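Local coordinates for protein glucose-6-phosphate dehydrogenase (Trypanosoma cruzi, PDB 5AQ1) that catalyses the NADP-dependent oxidation of glucose 6-phosphate, the first step of the oxidative pentose phosphate pathway, and probably contributes to redox balance, at residues V179-G184 / I270-T275; R185-S190 / I469-L474; D210-K215 / R372-R377; I265-I270 / A465-Y470. One frame throughout, in Å; residues are numbered along the deposited sequence.

Interaction 1. Residues V179-G184 / I270-T275. With NDP (NADPH dihydro-nicotinamide-adenine-dinucleotide phosphate), chain G; BG6 (6-O-phosphono-beta-D-glucopyranose), chain F.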
# COMPACT_ATOMS: atom_id res chain seq x y z
N VAL B 179 18.41 -22.50 31.52
CA VAL B 179 18.34 -21.63 32.70
C VAL B 179 17.00 -20.91 32.77
O VAL B 179 16.41 -20.59 31.74
CB VAL B 179 19.51 -20.62 32.72
CG1 VAL B 179 20.84 -21.35 32.70
CG2 VAL B 179 19.45 -19.66 31.55
N GLU B 180 16.52 -20.66 33.99
CA GLU B 180 15.19 -20.11 34.22
C GLU B 180 15.23 -18.69 34.78
O GLU B 180 16.23 -18.28 35.37
CB GLU B 180 14.42 -21.01 35.19
CG GLU B 180 13.99 -22.35 34.62
CD GLU B 180 12.70 -22.30 33.80
OE1 GLU B 180 11.91 -21.34 33.96
OE2 GLU B 180 12.48 -23.24 33.01
N LYS B 181 14.14 -17.96 34.59
CA LYS B 181 14.00 -16.60 35.13
C LYS B 181 13.76 -16.71 36.65
O LYS B 181 13.41 -17.78 37.12
CB LYS B 181 12.85 -15.86 34.42
CG LYS B 181 11.44 -16.26 34.83
CD LYS B 181 10.42 -15.53 33.97
CE LYS B 181 8.99 -15.91 34.33
NZ LYS B 181 8.47 -15.19 35.52
N PRO B 182 13.94 -15.63 37.41
CA PRO B 182 14.28 -14.29 36.94
C PRO B 182 15.73 -14.14 36.48
O PRO B 182 16.62 -14.80 37.03
CB PRO B 182 14.05 -13.43 38.18
CG PRO B 182 14.34 -14.34 39.32
CD PRO B 182 13.86 -15.70 38.88
N PHE B 183 15.94 -13.29 35.48
CA PHE B 183 17.29 -12.91 35.05
C PHE B 183 17.55 -11.47 35.50
O PHE B 183 17.43 -10.53 34.72
CB PHE B 183 17.42 -13.02 33.53
CG PHE B 183 17.05 -14.37 32.98
CD1 PHE B 183 17.91 -15.45 33.12
CD2 PHE B 183 15.84 -14.56 32.33
CE1 PHE B 183 17.57 -16.69 32.62
CE2 PHE B 183 15.49 -15.80 31.82
CZ PHE B 183 16.36 -16.87 31.97
N GLY B 184 17.89 -11.32 36.78
CA GLY B 184 17.96 -10.01 37.41
C GLY B 184 16.59 -9.42 37.67
O GLY B 184 15.56 -10.10 37.49
N ILE B 270 5.23 -9.37 32.19
CA ILE B 270 5.27 -8.37 31.12
C ILE B 270 6.66 -8.25 30.50
O ILE B 270 6.81 -8.31 29.28
CB ILE B 270 4.78 -6.99 31.60
CG1 ILE B 270 3.30 -7.08 31.99
CG2 ILE B 270 4.99 -5.93 30.52
CD1 ILE B 270 2.70 -5.79 32.50
N GLN B 271 7.68 -8.11 31.35
CA GLN B 271 9.06 -7.96 30.90
C GLN B 271 9.57 -9.13 30.07
O GLN B 271 10.47 -8.96 29.24
CB GLN B 271 9.98 -7.74 32.11
CG GLN B 271 11.45 -7.55 31.76
CD GLN B 271 12.23 -8.85 31.62
OE1 GLN B 271 11.76 -9.92 31.99
NE2 GLN B 271 13.43 -8.75 31.06
N ASN B 272 9.00 -10.31 30.28
CA ASN B 272 9.44 -11.52 29.59
C ASN B 272 8.37 -12.07 28.64
O ASN B 272 8.50 -11.94 27.43
CB ASN B 272 9.93 -12.58 30.59
CG ASN B 272 9.08 -12.65 31.85
OD1 ASN B 272 7.95 -13.12 31.82
ND2 ASN B 272 9.63 -12.18 32.97
N HIS B 273 7.31 -12.66 29.19
CA HIS B 273 6.35 -13.39 28.36
C HIS B 273 5.70 -12.51 27.30
O HIS B 273 5.69 -12.85 26.11
CB HIS B 273 5.25 -14.01 29.22
CG HIS B 273 5.74 -15.00 30.23
ND1 HIS B 273 6.65 -15.99 29.92
CD2 HIS B 273 5.45 -15.16 31.54
CE1 HIS B 273 6.89 -16.72 31.00
NE2 HIS B 273 6.18 -16.23 32.00
N LEU B 274 5.15 -11.37 27.72
CA LEU B 274 4.39 -10.50 26.83
C LEU B 274 5.30 -9.66 25.92
O LEU B 274 4.89 -9.31 24.81
CB LEU B 274 3.44 -9.61 27.63
CG LEU B 274 2.49 -10.33 28.60
CD1 LEU B 274 1.40 -9.37 29.06
CD2 LEU B 274 1.86 -11.58 27.99
N THR B 275 6.50 -9.35 26.39
CA THR B 275 7.49 -8.67 25.56
C THR B 275 8.01 -9.60 24.46
O THR B 275 8.29 -9.16 23.35
CB THR B 275 8.66 -8.14 26.40
OG1 THR B 275 8.16 -7.23 27.38
CG2 THR B 275 9.69 -7.41 25.53
PA NDP G . 11.93 -24.13 44.41
O1A NDP G . 11.73 -23.05 45.45
O2A NDP G . 10.97 -25.30 44.34
O5B NDP G . 13.44 -24.65 44.57
C5B NDP G . 13.94 -25.66 43.70
C4B NDP G . 14.89 -26.59 44.44
O4B NDP G . 16.09 -25.86 44.72
C3B NDP G . 14.36 -27.10 45.78
O3B NDP G . 13.75 -28.39 45.69
C2B NDP G . 15.60 -27.15 46.65
O2B NDP G . 16.20 -28.43 46.55
C1B NDP G . 16.53 -26.11 46.06
N9A NDP G . 16.49 -24.87 46.89
C8A NDP G . 15.40 -24.18 47.29
N7A NDP G . 15.75 -23.11 48.04
C5A NDP G . 17.10 -23.11 48.13
C6A NDP G . 18.13 -22.26 48.77
N6A NDP G . 17.77 -21.17 49.49
N1A NDP G . 19.43 -22.61 48.61
C2A NDP G . 19.80 -23.69 47.90
N3A NDP G . 18.91 -24.50 47.29
C4A NDP G . 17.58 -24.27 47.37
O3 NDP G . 12.06 -23.44 42.96
PN NDP G . 11.05 -23.75 41.74
O1N NDP G . 11.14 -25.20 41.34
O2N NDP G . 9.71 -23.15 42.08
O5D NDP G . 11.71 -22.88 40.56
C5D NDP G . 13.00 -23.19 40.02
C4D NDP G . 13.43 -22.07 39.08
O4D NDP G . 12.49 -21.94 38.00
C3D NDP G . 13.47 -20.73 39.79
O3D NDP G . 14.60 -19.97 39.35
C2D NDP G . 12.18 -20.04 39.38
O2D NDP G . 12.30 -18.61 39.40
C1D NDP G . 11.92 -20.62 37.99
N1N NDP G . 10.49 -20.62 37.65
C2N NDP G . 9.67 -21.56 38.13
C3N NDP G . 8.31 -21.57 37.84
C7N NDP G . 7.41 -22.65 38.39
O7N NDP G . 6.48 -23.04 37.70
N7N NDP G . 7.62 -23.15 39.61
C4N NDP G . 7.70 -20.51 36.95
C5N NDP G . 8.70 -19.55 36.50
C6N NDP G . 10.03 -19.64 36.86
P2B NDP G . 17.19 -29.03 47.67
O1X NDP G . 16.88 -28.30 48.95
O2X NDP G . 16.79 -30.49 47.68
O3X NDP G . 18.58 -28.76 47.13
C1 BG6 F . 5.34 -17.88 35.27
C2 BG6 F . 5.10 -16.71 36.22
O1 BG6 F . 6.49 -17.63 34.45
O5 BG6 F . 4.20 -18.06 34.42
C3 BG6 F . 3.83 -16.97 37.02
O2 BG6 F . 6.21 -16.54 37.09
C4 BG6 F . 2.68 -17.19 36.06
O3 BG6 F . 3.53 -15.88 37.90
C5 BG6 F . 3.00 -18.36 35.14
O4 BG6 F . 1.48 -17.43 36.80
C6 BG6 F . 1.86 -18.64 34.17
O6 BG6 F . 2.25 -19.61 33.20
P BG6 F . 1.13 -20.32 32.28
O1P BG6 F . 0.37 -19.19 31.64
O2P BG6 F . 1.92 -21.14 31.30
O3P BG6 F . 0.33 -21.13 33.28
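Lys-181 carries the whole contact. Its aliphatic arm crosses Asn-272 and His-273 at about a right angle. Packing comes first: CD of Lys-181 lies 3.6 Å from ND2 of Asn-272, and CE of Lys-181 lies 3.7 Å from NE2 of His-273. No hydrogen bond joins the two segments directly. The substrate makes the polar link. NZ of Lys-181 donates to O2 of the sugar phosphate at 3.1 Å. NE2 of His-273 lies 2.8 Å from its O1, a hydrogen bond in the plane of the ring that either partner could donate. The lysine chain is extended up to CE and turns only at the last torsion (chi4 81°), which brings NZ to the sugar. NZ also donates to the backbone O of Asp-268.

The imidazole is held from behind, as ND1 of His-273 is hydrogen-bonded to OD1 of Asp-210. OD1 of Asn-272 sits over one face of the ring, offset toward the rim, and also accepts from the backbone N of His-273.

The cofactor side is held by backbone. O of Lys-181 accepts from O2D of NADPH at 2.7 Å and is the carbonyl oxygen of the cis peptide into Pro-182. Segment 179-184 contains the Glu-Lys-Pro-Phe-Gly sequence, the EKPxG motif of glucose-6-phosphate dehydrogenases, which here spans the junction between the nicotinamide end of the cofactor and the sugar in the active site.

Interaction 2. Residues R185-S190 / I469-L474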
# COMPACT_ATOMS: atom_id res chain seq x y z
N ARG B 185 16.57 -8.16 38.11
CA ARG B 185 15.32 -7.42 38.36
C ARG B 185 15.27 -6.05 37.67
O ARG B 185 14.29 -5.33 37.80
CB ARG B 185 15.07 -7.29 39.88
CG ARG B 185 16.32 -7.03 40.72
CD ARG B 185 16.01 -6.94 42.20
NE ARG B 185 15.25 -5.73 42.52
CZ ARG B 185 13.95 -5.68 42.79
NH1 ARG B 185 13.20 -6.78 42.81
NH2 ARG B 185 13.38 -4.50 43.06
N ASP B 186 16.33 -5.70 36.94
CA ASP B 186 16.36 -4.49 36.11
C ASP B 186 17.53 -4.59 35.12
O ASP B 186 18.20 -5.62 35.07
CB ASP B 186 16.45 -3.22 36.98
CG ASP B 186 17.62 -3.23 37.95
OD1 ASP B 186 18.65 -3.90 37.68
OD2 ASP B 186 17.52 -2.55 38.98
N THR B 187 17.78 -3.53 34.35
CA THR B 187 18.86 -3.53 33.37
C THR B 187 20.23 -3.82 33.99
O THR B 187 20.98 -4.65 33.48
CB THR B 187 18.94 -2.19 32.60
OG1 THR B 187 17.62 -1.78 32.22
CG2 THR B 187 19.82 -2.33 31.36
N GLU B 188 20.53 -3.14 35.10
CA GLU B 188 21.84 -3.26 35.75
C GLU B 188 22.10 -4.63 36.35
O GLU B 188 23.14 -5.24 36.09
CB GLU B 188 22.01 -2.19 36.85
CG GLU B 188 22.15 -0.79 36.29
CD GLU B 188 23.38 -0.62 35.42
OE1 GLU B 188 24.31 -1.47 35.45
OE2 GLU B 188 23.43 0.40 34.69
N THR B 189 21.17 -5.11 37.16
CA THR B 189 21.32 -6.40 37.82
C THR B 189 21.42 -7.55 36.81
O THR B 189 22.18 -8.49 37.01
CB THR B 189 20.17 -6.69 38.78
OG1 THR B 189 18.92 -6.47 38.11
CG2 THR B 189 20.26 -5.79 40.00
N SER B 190 20.65 -7.45 35.73
CA SER B 190 20.65 -8.46 34.67
C SER B 190 21.96 -8.45 33.89
O SER B 190 22.46 -9.50 33.49
CB SER B 190 19.47 -8.24 33.73
OG SER B 190 19.27 -9.36 32.88
N ILE B 469 13.30 -1.38 28.34
CA ILE B 469 11.94 -0.90 28.12
C ILE B 469 11.25 -0.54 29.44
O ILE B 469 10.56 0.49 29.51
CB ILE B 469 11.11 -1.94 27.34
CG1 ILE B 469 11.64 -2.06 25.91
CG2 ILE B 469 9.63 -1.56 27.33
CD1 ILE B 469 11.17 -3.30 25.17
N TYR B 470 11.44 -1.37 30.46
CA TYR B 470 10.65 -1.28 31.69
C TYR B 470 11.40 -0.76 32.92
O TYR B 470 10.76 -0.37 33.90
CB TYR B 470 10.04 -2.64 32.02
CG TYR B 470 9.26 -3.23 30.87
CD1 TYR B 470 7.99 -2.77 30.57
CD2 TYR B 470 9.81 -4.22 30.08
CE1 TYR B 470 7.27 -3.30 29.50
CE2 TYR B 470 9.11 -4.75 29.01
CZ TYR B 470 7.84 -4.29 28.73
OH TYR B 470 7.14 -4.81 27.66
N THR B 471 12.73 -0.73 32.87
CA THR B 471 13.53 -0.38 34.06
C THR B 471 13.23 1.01 34.62
O THR B 471 13.02 1.14 35.82
CB THR B 471 15.04 -0.56 33.81
OG1 THR B 471 15.33 -1.96 33.71
CG2 THR B 471 15.87 0.03 34.94
N PRO B 472 13.20 2.06 33.76
CA PRO B 472 12.83 3.39 34.27
C PRO B 472 11.50 3.40 35.02
O PRO B 472 11.40 4.03 36.07
CB PRO B 472 12.74 4.23 33.00
CG PRO B 472 13.68 3.59 32.05
CD PRO B 472 13.68 2.12 32.37
N LEU B 473 10.49 2.70 34.49
CA LEU B 473 9.19 2.59 35.15
C LEU B 473 9.30 1.84 36.47
O LEU B 473 8.78 2.29 37.49
CB LEU B 473 8.17 1.89 34.25
CG LEU B 473 6.80 1.56 34.87
CD1 LEU B 473 6.14 2.79 35.48
CD2 LEU B 473 5.89 0.93 33.83
N LEU B 474 9.99 0.71 36.45
CA LEU B 474 10.15 -0.13 37.64
C LEU B 474 10.81 0.64 38.78
O LEU B 474 10.35 0.56 39.92
CB LEU B 474 10.96 -1.38 37.32
CG LEU B 474 10.25 -2.41 36.42
CD1 LEU B 474 11.24 -3.43 35.88
CD2 LEU B 474 9.11 -3.10 37.16
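Thr-471 overlaps the start of helix 187-197, its OG1 lying against both Thr-187 and Asp-186. OG1 of Thr-471 accepts from the backbone N of Thr-187 at 3.0 Å, with a bent angle of 138° at the hydrogen. The two threonine side chains cross at about a right angle, and OG1 of Thr-187 is 2.7 Å from OG1 of Thr-471. In Thr-471, OG1 stands anti to the carbonyl carbon (chi1 -70°). There it is also hydrogen-bonded to the backbone O of Trp-467, one turn earlier on its own helix.

Asp-186 adds apolar contact: its CB is 3.9 Å from CG2 of Thr-471. Its carboxylate turns away from that helix residue and caps helix 187-197. OD1 of Asp-186 accepts from N of Thr-189 at 2.8 Å, nearly straight at 169°. This N-cap begins the helix of a beta-alpha-beta crossover that connects parallel strands 175-179 and 206-208 of the Rossmann-like nucleotide-binding domain. Helix 460-479, carrying Thr-471, belongs to the other domain.

OG1 of Thr-189 gives a second bond to OD1 of Asp-186, from above the carboxylate plane, and accepts from N of Arg-185. The other carboxylate oxygen, OD2, is hydrogen-bonded to His-475, one turn beyond Thr-471. At the far end of the contact, CD1 of Leu-474 rests 4.1 Å from O of Arg-185. That same carbonyl accepts from NE of Arg-267.

Interaction 3. Residues D210-K215 / R372-R377. With BG6 (6-O-phosphono-beta-D-glucopyranose), chain F.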
# COMPACT_ATOMS: atom_id res chain seq x y z
N ASP B 210 12.08 -18.80 28.16
CA ASP B 210 10.84 -18.06 28.36
C ASP B 210 9.75 -18.99 27.86
O ASP B 210 9.56 -19.13 26.65
CB ASP B 210 10.83 -16.74 27.61
CG ASP B 210 9.61 -15.89 27.93
OD1 ASP B 210 8.50 -16.45 28.07
OD2 ASP B 210 9.77 -14.66 28.06
N HIS B 211 9.04 -19.63 28.78
CA HIS B 211 8.25 -20.81 28.42
C HIS B 211 7.04 -20.49 27.54
O HIS B 211 6.47 -21.39 26.94
CB HIS B 211 7.88 -21.63 29.66
CG HIS B 211 6.61 -21.21 30.33
ND1 HIS B 211 6.57 -20.21 31.29
CD2 HIS B 211 5.34 -21.67 30.22
CE1 HIS B 211 5.33 -20.07 31.71
NE2 HIS B 211 4.56 -20.94 31.08
N TYR B 212 6.67 -19.22 27.45
CA TYR B 212 5.60 -18.82 26.53
C TYR B 212 5.97 -19.07 25.06
O TYR B 212 5.08 -19.30 24.24
CB TYR B 212 5.21 -17.36 26.77
CG TYR B 212 4.12 -17.21 27.81
CD1 TYR B 212 4.13 -17.98 28.97
CD2 TYR B 212 3.08 -16.31 27.63
CE1 TYR B 212 3.13 -17.85 29.92
CE2 TYR B 212 2.09 -16.17 28.58
CZ TYR B 212 2.11 -16.95 29.72
OH TYR B 212 1.12 -16.82 30.66
N LEU B 213 7.26 -19.08 24.75
CA LEU B 213 7.74 -19.41 23.40
C LEU B 213 7.57 -20.89 23.01
O LEU B 213 7.87 -21.26 21.88
CB LEU B 213 9.21 -19.02 23.25
CG LEU B 213 9.56 -17.54 23.40
CD1 LEU B 213 11.07 -17.36 23.34
CD2 LEU B 213 8.87 -16.70 22.32
N GLY B 214 7.12 -21.72 23.94
CA GLY B 214 6.79 -23.12 23.65
C GLY B 214 5.31 -23.38 23.44
O GLY B 214 4.91 -24.51 23.16
N LYS B 215 4.48 -22.34 23.60
CA LYS B 215 3.03 -22.47 23.46
C LYS B 215 2.64 -22.44 21.99
O LYS B 215 3.13 -21.62 21.22
CB LYS B 215 2.31 -21.36 24.22
CG LYS B 215 2.46 -21.46 25.73
CD LYS B 215 1.50 -20.53 26.46
CE LYS B 215 1.75 -20.52 27.96
NZ LYS B 215 1.37 -21.81 28.60
N ARG B 372 -9.03 -16.85 33.36
CA ARG B 372 -7.71 -17.17 32.86
C ARG B 372 -7.71 -16.92 31.35
O ARG B 372 -8.56 -17.45 30.64
CB ARG B 372 -7.36 -18.63 33.15
CG ARG B 372 -6.01 -19.07 32.59
CD ARG B 372 -5.41 -20.20 33.41
NE ARG B 372 -4.11 -20.61 32.88
CZ ARG B 372 -3.92 -21.48 31.88
NH1 ARG B 372 -4.95 -22.07 31.28
NH2 ARG B 372 -2.68 -21.76 31.49
N LEU B 373 -6.78 -16.10 30.88
CA LEU B 373 -6.71 -15.76 29.46
C LEU B 373 -5.33 -15.31 29.04
O LEU B 373 -4.64 -14.60 29.77
CB LEU B 373 -7.71 -14.64 29.13
CG LEU B 373 -7.77 -14.18 27.67
CD1 LEU B 373 -8.25 -15.30 26.76
CD2 LEU B 373 -8.66 -12.96 27.53
N LEU B 374 -4.93 -15.77 27.85
CA LEU B 374 -3.80 -15.20 27.14
C LEU B 374 -4.24 -15.03 25.69
O LEU B 374 -4.40 -16.02 24.98
CB LEU B 374 -2.57 -16.10 27.22
CG LEU B 374 -1.32 -15.62 26.47
CD1 LEU B 374 -0.77 -14.34 27.08
CD2 LEU B 374 -0.26 -16.71 26.46
N ASP B 375 -4.44 -13.78 25.27
CA ASP B 375 -4.78 -13.54 23.87
C ASP B 375 -4.11 -12.31 23.28
O ASP B 375 -3.64 -11.42 24.00
CB ASP B 375 -6.31 -13.54 23.63
CG ASP B 375 -7.02 -12.27 24.13
OD1 ASP B 375 -6.36 -11.34 24.66
OD2 ASP B 375 -8.26 -12.20 23.98
N ILE B 376 -4.05 -12.31 21.96
CA ILE B 376 -3.48 -11.23 21.17
C ILE B 376 -4.60 -10.71 20.29
O ILE B 376 -5.28 -11.49 19.63
CB ILE B 376 -2.32 -11.75 20.29
CG1 ILE B 376 -1.21 -12.35 21.16
CG2 ILE B 376 -1.76 -10.64 19.42
CD1 ILE B 376 -0.33 -13.33 20.43
N ARG B 377 -4.80 -9.39 20.29
CA ARG B 377 -5.83 -8.78 19.46
C ARG B 377 -5.24 -7.71 18.56
O ARG B 377 -4.78 -6.67 19.03
CB ARG B 377 -6.94 -8.21 20.34
CG ARG B 377 -7.82 -9.28 20.96
CD ARG B 377 -8.62 -8.75 22.13
NE ARG B 377 -9.44 -9.80 22.75
CZ ARG B 377 -10.61 -10.24 22.27
NH1 ARG B 377 -11.12 -9.74 21.15
NH2 ARG B 377 -11.26 -11.19 22.91
C1 BG6 F . 5.34 -17.88 35.27
C2 BG6 F . 5.10 -16.71 36.22
O1 BG6 F . 6.49 -17.63 34.45
O5 BG6 F . 4.20 -18.06 34.42
C3 BG6 F . 3.83 -16.97 37.02
O2 BG6 F . 6.21 -16.54 37.09
C4 BG6 F . 2.68 -17.19 36.06
O3 BG6 F . 3.53 -15.88 37.90
C5 BG6 F . 3.00 -18.36 35.14
O4 BG6 F . 1.48 -17.43 36.80
C6 BG6 F . 1.86 -18.64 34.17
O6 BG6 F . 2.25 -19.61 33.20
P BG6 F . 1.13 -20.32 32.28
O1P BG6 F . 0.37 -19.19 31.64
O2P BG6 F . 1.92 -21.14 31.30
O3P BG6 F . 0.33 -21.13 33.28
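The backbones stay far apart here, and a leucine methyl and a tyrosine ring make the closest contact: CD2 of Leu-374 meets CE2 of Tyr-212 at 3.2 Å, while the nearest CA atoms, of Tyr-212 and Leu-374, are 10.1 Å apart. Segment 210-215 belongs to the RIDHYLGKE substrate-binding signature of the family, and segment 372-377 opens a strand of the large mixed sheet. Leu-374 and Tyr-212 come from opposite directions, and the methyl reaches the ring obliquely. With CG anti to the backbone N (chi1 179°), Leu-374 extends off the strand toward the tyrosine. CD of Lys-215 is a second, looser neighbour of Leu-374 CD2.

No hydrogen bond joins the segments. Three side chains of 210-215 bond to the phosphate of glucose 6-phosphate. NE2 of His-211 donates to O2P at 2.7 Å in a nearly straight bond (175°). NZ of Lys-215 reaches the same O2P at 2.8 Å and is also hydrogen-bonded to Gln-401. OH of Tyr-212 gives a weak bond to O1P.

CE of Lys-215 lies over one face of the Tyr-212 ring, offset toward the rim. Tyr-212 stacks with His-273, and the His-211 ring lies nearly parallel to that of Tyr-442. Arg-372 approaches the third phosphate oxygen from the strand side. Its chain is extended, and NH2 of Arg-372 stops 3.6 Å from O3P, near the guanidinium plane.

Interaction 4. Residues I265-I270 / A465-Y470. With BG6 (6-O-phosphono-beta-D-glucopyranose), chain F.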
# COMPACT_ATOMS: atom_id res chain seq x y z
N ILE B 265 4.05 -7.70 38.94
CA ILE B 265 3.49 -8.24 37.69
C ILE B 265 4.30 -7.87 36.45
O ILE B 265 4.33 -8.62 35.47
CB ILE B 265 2.00 -7.82 37.51
CG1 ILE B 265 1.30 -8.66 36.43
CG2 ILE B 265 1.88 -6.33 37.18
CD1 ILE B 265 1.15 -10.12 36.78
N ILE B 266 4.97 -6.72 36.48
CA ILE B 266 5.75 -6.27 35.33
C ILE B 266 6.97 -7.17 35.14
O ILE B 266 7.23 -7.65 34.04
CB ILE B 266 6.17 -4.79 35.45
CG1 ILE B 266 4.93 -3.90 35.45
CG2 ILE B 266 7.09 -4.40 34.30
CD1 ILE B 266 5.18 -2.49 35.94
N ARG B 267 7.72 -7.38 36.22
CA ARG B 267 8.87 -8.29 36.18
C ARG B 267 8.46 -9.75 35.95
O ARG B 267 9.20 -10.51 35.31
CB ARG B 267 9.69 -8.17 37.47
CG ARG B 267 10.34 -6.82 37.70
CD ARG B 267 11.39 -6.91 38.79
NE ARG B 267 11.88 -5.61 39.23
CZ ARG B 267 11.26 -4.79 40.08
NH1 ARG B 267 10.08 -5.11 40.60
NH2 ARG B 267 11.82 -3.63 40.41
N ASP B 268 7.30 -10.14 36.47
CA ASP B 268 6.87 -11.54 36.46
C ASP B 268 6.44 -12.04 35.09
O ASP B 268 6.82 -13.14 34.69
CB ASP B 268 5.74 -11.75 37.48
CG ASP B 268 5.44 -13.22 37.73
OD1 ASP B 268 6.39 -14.02 37.87
OD2 ASP B 268 4.25 -13.58 37.82
N VAL B 269 5.64 -11.24 34.37
CA VAL B 269 5.10 -11.67 33.07
C VAL B 269 5.24 -10.67 31.91
O VAL B 269 5.33 -11.09 30.76
CB VAL B 269 3.62 -12.10 33.17
CG1 VAL B 269 3.44 -13.17 34.24
CG2 VAL B 269 2.72 -10.92 33.47
N ILE B 270 5.23 -9.37 32.19
CA ILE B 270 5.27 -8.37 31.12
C ILE B 270 6.66 -8.25 30.50
O ILE B 270 6.81 -8.31 29.28
CB ILE B 270 4.78 -6.99 31.60
CG1 ILE B 270 3.30 -7.08 31.99
CG2 ILE B 270 4.99 -5.93 30.52
CD1 ILE B 270 2.70 -5.79 32.50
N ALA B 465 17.61 -5.69 25.93
CA ALA B 465 16.66 -4.81 25.25
C ALA B 465 15.32 -4.77 25.98
O ALA B 465 14.69 -3.70 26.08
CB ALA B 465 16.46 -5.25 23.81
N ALA B 466 14.89 -5.91 26.50
CA ALA B 466 13.63 -6.00 27.24
C ALA B 466 13.70 -5.22 28.56
O ALA B 466 12.76 -4.49 28.88
CB ALA B 466 13.27 -7.45 27.50
N TRP B 467 14.79 -5.36 29.31
CA TRP B 467 14.93 -4.66 30.58
C TRP B 467 14.96 -3.14 30.42
O TRP B 467 14.46 -2.41 31.28
CB TRP B 467 16.19 -5.11 31.34
CG TRP B 467 15.98 -6.38 32.11
CD1 TRP B 467 16.66 -7.55 31.96
CD2 TRP B 467 15.03 -6.61 33.15
NE1 TRP B 467 16.19 -8.49 32.84
CE2 TRP B 467 15.19 -7.94 33.58
CE3 TRP B 467 14.04 -5.81 33.76
CZ2 TRP B 467 14.41 -8.49 34.60
CZ3 TRP B 467 13.27 -6.36 34.76
CH2 TRP B 467 13.46 -7.69 35.17
N ARG B 468 15.53 -2.66 29.32
CA ARG B 468 15.62 -1.23 29.06
C ARG B 468 14.25 -0.59 28.83
O ARG B 468 14.05 0.59 29.11
CB ARG B 468 16.56 -0.95 27.88
CG ARG B 468 18.02 -1.09 28.28
CD ARG B 468 18.96 -1.06 27.09
NE ARG B 468 20.33 -1.34 27.51
CZ ARG B 468 21.22 -0.42 27.88
NH1 ARG B 468 20.94 0.87 27.86
NH2 ARG B 468 22.43 -0.82 28.26
N ILE B 469 13.30 -1.38 28.34
CA ILE B 469 11.94 -0.90 28.12
C ILE B 469 11.25 -0.54 29.44
O ILE B 469 10.56 0.49 29.51
CB ILE B 469 11.11 -1.94 27.34
CG1 ILE B 469 11.64 -2.06 25.91
CG2 ILE B 469 9.63 -1.56 27.33
CD1 ILE B 469 11.17 -3.30 25.17
N TYR B 470 11.44 -1.37 30.46
CA TYR B 470 10.65 -1.28 31.69
C TYR B 470 11.40 -0.76 32.92
O TYR B 470 10.76 -0.37 33.90
CB TYR B 470 10.04 -2.64 32.02
CG TYR B 470 9.26 -3.23 30.87
CD1 TYR B 470 7.99 -2.77 30.57
CD2 TYR B 470 9.81 -4.22 30.08
CE1 TYR B 470 7.27 -3.30 29.50
CE2 TYR B 470 9.11 -4.75 29.01
CZ TYR B 470 7.84 -4.29 28.73
OH TYR B 470 7.14 -4.81 27.66
C1 BG6 F . 5.34 -17.88 35.27
C2 BG6 F . 5.10 -16.71 36.22
O1 BG6 F . 6.49 -17.63 34.45
O5 BG6 F . 4.20 -18.06 34.42
C3 BG6 F . 3.83 -16.97 37.02
O2 BG6 F . 6.21 -16.54 37.09
C4 BG6 F . 2.68 -17.19 36.06
O3 BG6 F . 3.53 -15.88 37.90
C5 BG6 F . 3.00 -18.36 35.14
O4 BG6 F . 1.48 -17.43 36.80
C6 BG6 F . 1.86 -18.64 34.17
O6 BG6 F . 2.25 -19.61 33.20
P BG6 F . 1.13 -20.32 32.28
O1P BG6 F . 0.37 -19.19 31.64
O2P BG6 F . 1.92 -21.14 31.30
O3P BG6 F . 0.33 -21.13 33.28
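Tyr-470 lies against two isoleucines of helix 264-282 and loses the most surface of any residue here. CE1 of Tyr-470 is 3.6 Å from CG2 of Ile-270, which meets the ring obliquely near its hydroxyl end. Nearer the backbone, CB of Tyr-470 packs 4.1 Å from CG2 of Ile-266. Both isoleucines use the same branch: CG2 is anti to the backbone N in each. The phenol ends in a polar bond, as OH of Tyr-470 is hydrogen-bonded to OG1 of Thr-275 one turn further along the opposing helix. CG2 of Ile-469 lies over the centre of one face of the tyrosine ring.

The side chain of Ile-270 also touches Ile-363 and Ala-365 of strand 361-366. It thus lies between that sheet strand and helix 460-479. The helix pair belongs to the C-terminal domain, where helix 264-282 packs against the large mixed beta sheet through this strand. The two helix segments run roughly antiparallel, with their directions 147° apart and their axes 11.6 Å from each other at closest.

Trp-467 gives the other large share. CH2 of its ring lies 4.1 Å from CG of Arg-267, which sits at the ring edge, near its plane. The arginine stays extended beyond CG, and its NH2 reaches a salt bridge with Asp-478 while NH1 donates to O of Ile-263. Across helix 264-282 from this packing lies the sugar, where OD1 of Asp-268 accepts from the O2 hydroxyl of glucose 6-phosphate at 2.6 Å.

Overall arrangement
From the N terminus, residues 179-184 come first, and interaction 1 closes a loop from them to helix 264-282. Interaction 2 starts just after, at 185-190, and closes the longest loop, on helix 460-479. Interaction 3 lies wholly within that loop, running from 210-215 to strand 373-380. Interaction 4 joins helices 264-282 and 460-479 and ends on the same helix as interaction 2, sharing Ile-469 and Tyr-470. Interaction 1 crosses the other three, and interactions 3 and 4 cross each other. Interactions 1, 2 and 3 tie the nucleotide-binding domain to the C-terminal domain; interaction 4 stays within the latter. Interactions 1, 3 and 4 all reach the bound sugar phosphate.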